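Local coordinates for protein nitrophorin Cim l NP (Cimex lectularius, PDB 2IMQ) that carries nitric oxide on a cysteine-ligated heme b and releases it into the bitten host during feeding, which widens the blood vessels, at residues K93-I106 against G117-F129. Sequence-based numbering, arbitrary orientation.
Sequences KHLDQNTLKNETII and GIVTSFTIYNKRF
H94, in a short 3-10 turn, meets Y125 in the type I' turn I124-K127 that joins strand 116-124 to strand 127-135; strand 116-124 also pairs with edge strand 103-108 as an antiparallel β-hairpin of the DNase I-like β-sandwich. The imidazole atom ND1 and the phenol OH of Y125 lie 2.7 Å apart in a nearly straight hydrogen bond (163°), at the edge of both rings, whose planes stand at 72°. NE2 is hydrogen-bonded to D38 OD1, so the imidazole is held through both nitrogens, and a water links H94 O to Y125 N. L100 then touches both T123 O and F122 CB with CD1, its CG swung anti to the backbone N (chi1 -174°), while L100 O takes the N-H of T123. K101 O is gripped by two nitrogens of R128, NH1 at 3.0 Å and NH2 at 2.9 Å, with the oxygen in the guanidinium plane; NH1 also donates to T123 OG1. The arginine thus reaches from strand 127-135 past strand 116-124 to the loop before strand 103-108. E103 and S121 form a hydrogen-bonded pair, and a water joins E103 O, V119 O and S121 OG, the last also hydrogen-bonded to S130 OG. T104-T120, facing strand 73-80 of the other sheet, is the alternating non-hydrogen-bonded pair: its hydroxyls, OG1 to OG1, bond instead at 2.7 Å. I105 resumes paired backbone bonds with V119, its CG1 resting 3.9 Å from V119 CB.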
# COMPACT_ATOMS: atom_id res chain seq x y z
N LYS A 93 -15.20 -17.98 -0.06
CA LYS A 93 -15.00 -19.38 -0.46
C LYS A 93 -13.61 -19.96 -0.12
O LYS A 93 -13.44 -21.16 -0.08
CB LYS A 93 -15.32 -19.56 -1.94
CG LYS A 93 -14.33 -18.92 -2.86
CD LYS A 93 -14.48 -19.41 -4.27
CE LYS A 93 -13.71 -18.52 -5.22
NZ LYS A 93 -14.17 -18.70 -6.61
N HIS A 94 -12.62 -19.12 0.18
CA HIS A 94 -11.28 -19.63 0.48
C HIS A 94 -11.05 -19.88 1.97
O HIS A 94 -10.02 -20.43 2.37
CB HIS A 94 -10.26 -18.61 -0.02
CG HIS A 94 -10.31 -18.39 -1.49
ND1 HIS A 94 -10.37 -19.42 -2.41
CD2 HIS A 94 -10.25 -17.25 -2.21
CE1 HIS A 94 -10.35 -18.92 -3.63
NE2 HIS A 94 -10.26 -17.60 -3.54
N LEU A 95 -11.97 -19.43 2.81
CA LEU A 95 -11.73 -19.35 4.23
C LEU A 95 -12.07 -20.67 4.95
O LEU A 95 -13.15 -21.22 4.77
CB LEU A 95 -12.53 -18.23 4.86
CG LEU A 95 -12.26 -16.84 4.24
CD1 LEU A 95 -13.02 -15.83 5.04
CD2 LEU A 95 -10.76 -16.44 4.14
N ASP A 96 -11.10 -21.16 5.71
CA ASP A 96 -11.32 -22.28 6.66
C ASP A 96 -11.01 -21.72 8.05
O ASP A 96 -9.84 -21.45 8.39
CB ASP A 96 -10.45 -23.49 6.32
CG ASP A 96 -10.66 -24.67 7.31
OD1 ASP A 96 -11.43 -24.53 8.28
OD2 ASP A 96 -10.05 -25.77 7.20
N GLN A 97 -12.04 -21.47 8.84
CA GLN A 97 -11.85 -20.84 10.14
C GLN A 97 -10.89 -21.57 11.06
O GLN A 97 -10.30 -20.96 11.96
CB GLN A 97 -13.18 -20.67 10.85
CG GLN A 97 -13.06 -20.10 12.26
CD GLN A 97 -14.38 -19.59 12.83
OE1 GLN A 97 -15.43 -20.25 12.71
NE2 GLN A 97 -14.32 -18.43 13.51
N ASN A 98 -10.76 -22.88 10.88
CA ASN A 98 -9.89 -23.67 11.75
C ASN A 98 -8.41 -23.41 11.54
O ASN A 98 -7.61 -23.65 12.45
CB ASN A 98 -10.18 -25.18 11.57
CG ASN A 98 -11.51 -25.60 12.19
OD1 ASN A 98 -11.93 -25.07 13.22
ND2 ASN A 98 -12.18 -26.55 11.55
N THR A 99 -8.05 -22.93 10.35
CA THR A 99 -6.65 -22.77 9.98
C THR A 99 -6.33 -21.32 9.62
O THR A 99 -5.18 -21.02 9.37
CB THR A 99 -6.29 -23.59 8.74
OG1 THR A 99 -7.12 -23.19 7.63
CG2 THR A 99 -6.52 -25.10 8.93
N LEU A 100 -7.32 -20.46 9.59
CA LEU A 100 -7.07 -19.08 9.09
C LEU A 100 -6.04 -18.33 9.92
O LEU A 100 -5.22 -17.58 9.40
CB LEU A 100 -8.38 -18.33 9.10
CG LEU A 100 -8.38 -16.93 8.49
CD1 LEU A 100 -8.08 -17.00 7.07
CD2 LEU A 100 -9.71 -16.29 8.69
N LYS A 101 -6.07 -18.48 11.23
CA LYS A 101 -5.11 -17.83 12.11
C LYS A 101 -4.97 -16.33 11.76
O LYS A 101 -3.86 -15.78 11.56
CB LYS A 101 -3.77 -18.58 12.08
CG LYS A 101 -3.86 -20.01 12.63
CD LYS A 101 -4.43 -20.06 14.01
CE LYS A 101 -4.71 -21.50 14.46
NZ LYS A 101 -5.99 -21.55 15.25
N ASN A 102 -6.11 -15.66 11.72
CA ASN A 102 -6.16 -14.21 11.38
C ASN A 102 -5.57 -13.37 12.51
O ASN A 102 -6.09 -13.39 13.66
CB ASN A 102 -7.63 -13.87 11.13
CG ASN A 102 -7.84 -12.46 10.59
OD1 ASN A 102 -6.93 -11.82 10.10
ND2 ASN A 102 -9.06 -11.99 10.70
N GLU A 103 -4.50 -12.61 12.24
CA GLU A 103 -3.80 -11.87 13.28
C GLU A 103 -3.35 -10.54 12.73
O GLU A 103 -2.90 -10.47 11.59
CB GLU A 103 -2.58 -12.65 13.74
CG GLU A 103 -2.88 -13.95 14.49
CD GLU A 103 -3.78 -13.74 15.70
OE1 GLU A 103 -4.62 -14.63 16.00
OE2 GLU A 103 -3.62 -12.72 16.38
N THR A 104 -3.45 -9.52 13.56
CA THR A 104 -2.95 -8.17 13.21
C THR A 104 -2.12 -7.63 14.35
O THR A 104 -2.45 -7.85 15.53
CB THR A 104 -4.11 -7.23 12.97
OG1 THR A 104 -4.76 -7.59 11.74
CG2 THR A 104 -3.65 -5.80 12.72
N ILE A 105 -1.00 -7.00 14.04
CA ILE A 105 -0.26 -6.24 14.99
C ILE A 105 -0.19 -4.78 14.55
O ILE A 105 -0.26 -4.45 13.36
CB ILE A 105 1.21 -6.78 15.19
CG1 ILE A 105 2.05 -6.60 13.93
CG2 ILE A 105 1.20 -8.25 15.74
CD1 ILE A 105 3.50 -6.37 14.21
N ILE A 106 -0.09 -3.91 15.52
CA ILE A 106 0.18 -2.53 15.30
C ILE A 106 1.51 -2.25 15.98
O ILE A 106 1.73 -2.66 17.15
CB ILE A 106 -0.92 -1.66 15.92
CG1 ILE A 106 -2.26 -1.89 15.23
CG2 ILE A 106 -0.60 -0.23 15.76
CD1 ILE A 106 -3.43 -1.16 15.84
N GLY A 117 3.41 1.15 11.87
CA GLY A 117 2.75 0.42 10.88
C GLY A 117 1.80 -0.61 11.44
O GLY A 117 1.61 -0.73 12.68
N ILE A 118 1.20 -1.33 10.52
CA ILE A 118 0.17 -2.39 10.78
C ILE A 118 0.53 -3.58 9.95
O ILE A 118 0.86 -3.43 8.76
CB ILE A 118 -1.20 -1.91 10.38
CG1 ILE A 118 -1.58 -0.57 11.06
CG2 ILE A 118 -2.31 -2.98 10.71
CD1 ILE A 118 -2.75 0.09 10.49
N VAL A 119 0.43 -4.78 10.54
CA VAL A 119 0.56 -5.98 9.75
C VAL A 119 -0.65 -6.88 10.00
O VAL A 119 -0.90 -7.21 11.14
CB VAL A 119 1.82 -6.81 10.09
CG1 VAL A 119 2.01 -7.87 9.09
CG2 VAL A 119 3.02 -5.99 10.18
N THR A 120 -1.32 -7.27 8.96
CA THR A 120 -2.43 -8.24 9.04
C THR A 120 -2.04 -9.45 8.26
O THR A 120 -1.64 -9.38 7.10
CB THR A 120 -3.71 -7.59 8.47
OG1 THR A 120 -4.14 -6.55 9.34
CG2 THR A 120 -4.87 -8.58 8.35
N SER A 121 -2.19 -10.63 8.90
CA SER A 121 -1.77 -11.88 8.33
C SER A 121 -2.88 -12.94 8.48
O SER A 121 -3.65 -12.90 9.40
CB SER A 121 -0.51 -12.43 9.02
OG SER A 121 0.58 -11.51 8.92
N PHE A 122 -2.87 -13.89 7.60
CA PHE A 122 -3.90 -14.98 7.57
C PHE A 122 -3.45 -16.08 6.66
O PHE A 122 -2.60 -15.91 5.78
CB PHE A 122 -5.26 -14.42 7.11
CG PHE A 122 -5.28 -13.98 5.67
CD1 PHE A 122 -5.68 -14.85 4.69
CD2 PHE A 122 -4.91 -12.66 5.30
CE1 PHE A 122 -5.68 -14.49 3.39
CE2 PHE A 122 -4.91 -12.29 3.96
CZ PHE A 122 -5.29 -13.19 3.01
N THR A 123 -4.03 -17.26 6.89
CA THR A 123 -3.63 -18.41 6.13
C THR A 123 -4.80 -18.97 5.37
O THR A 123 -5.88 -19.16 5.93
CB THR A 123 -3.12 -19.47 7.13
OG1 THR A 123 -1.87 -19.03 7.70
CG2 THR A 123 -2.82 -20.77 6.43
N ILE A 124 -4.59 -19.25 4.09
CA ILE A 124 -5.55 -19.98 3.27
C ILE A 124 -4.80 -21.03 2.50
O ILE A 124 -3.70 -20.80 2.00
CB ILE A 124 -6.43 -19.06 2.33
CG1 ILE A 124 -5.59 -18.14 1.46
CG2 ILE A 124 -7.36 -18.25 3.18
CD1 ILE A 124 -6.42 -17.37 0.42
N TYR A 125 -5.39 -22.23 2.43
CA TYR A 125 -4.78 -23.34 1.74
C TYR A 125 -3.38 -23.62 2.26
O TYR A 125 -2.45 -23.93 1.49
CB TYR A 125 -4.82 -23.11 0.24
CG TYR A 125 -6.20 -22.80 -0.29
CD1 TYR A 125 -6.53 -21.53 -0.76
CD2 TYR A 125 -7.19 -23.79 -0.35
CE1 TYR A 125 -7.78 -21.25 -1.25
CE2 TYR A 125 -8.46 -23.51 -0.83
CZ TYR A 125 -8.76 -22.26 -1.29
OH TYR A 125 -10.01 -21.99 -1.80
N ASN A 126 -3.23 -23.46 3.55
CA ASN A 126 -1.99 -23.67 4.23
C ASN A 126 -0.81 -22.78 3.78
O ASN A 126 0.32 -23.11 4.01
CB ASN A 126 -1.61 -25.14 4.11
CG ASN A 126 -0.67 -25.56 5.18
OD1 ASN A 126 -0.81 -25.14 6.33
ND2 ASN A 126 0.33 -26.37 4.82
N LYS A 127 -1.13 -21.64 3.18
CA LYS A 127 -0.14 -20.61 2.82
C LYS A 127 -0.45 -19.34 3.58
O LYS A 127 -1.61 -18.93 3.63
CB LYS A 127 -0.21 -20.33 1.33
CG LYS A 127 0.07 -21.50 0.43
CD LYS A 127 1.46 -22.02 0.60
CE LYS A 127 1.63 -23.39 -0.05
NZ LYS A 127 1.74 -24.42 1.00
N ARG A 128 0.60 -18.73 4.13
CA ARG A 128 0.44 -17.55 4.97
C ARG A 128 0.69 -16.27 4.21
O ARG A 128 1.71 -16.12 3.59
CB ARG A 128 1.32 -17.57 6.21
CG ARG A 128 0.94 -16.51 7.23
CD ARG A 128 0.77 -17.03 8.54
NE ARG A 128 0.34 -16.09 9.55
CZ ARG A 128 -0.86 -16.04 10.08
NH1 ARG A 128 -1.85 -16.80 9.60
NH2 ARG A 128 -1.09 -15.20 11.08
N PHE A 129 -0.32 -15.41 4.23
CA PHE A 129 -0.27 -14.05 3.65
C PHE A 129 -0.04 -13.03 4.74
O PHE A 129 -0.63 -13.13 5.81
CB PHE A 129 -1.61 -13.69 2.97
CG PHE A 129 -1.86 -14.41 1.69
CD1 PHE A 129 -2.27 -15.74 1.69
CD2 PHE A 129 -1.72 -13.77 0.48
CE1 PHE A 129 -2.51 -16.42 0.51
CE2 PHE A 129 -1.96 -14.42 -0.70
CZ PHE A 129 -2.38 -15.78 -0.67
O HOH W 1 -8.13 -22.13 3.41
O HOH W 2 -8.17 -20.80 6.01
O HOH W 3 -5.13 -23.74 5.59
O HOH W 4 0.06 -10.01 11.36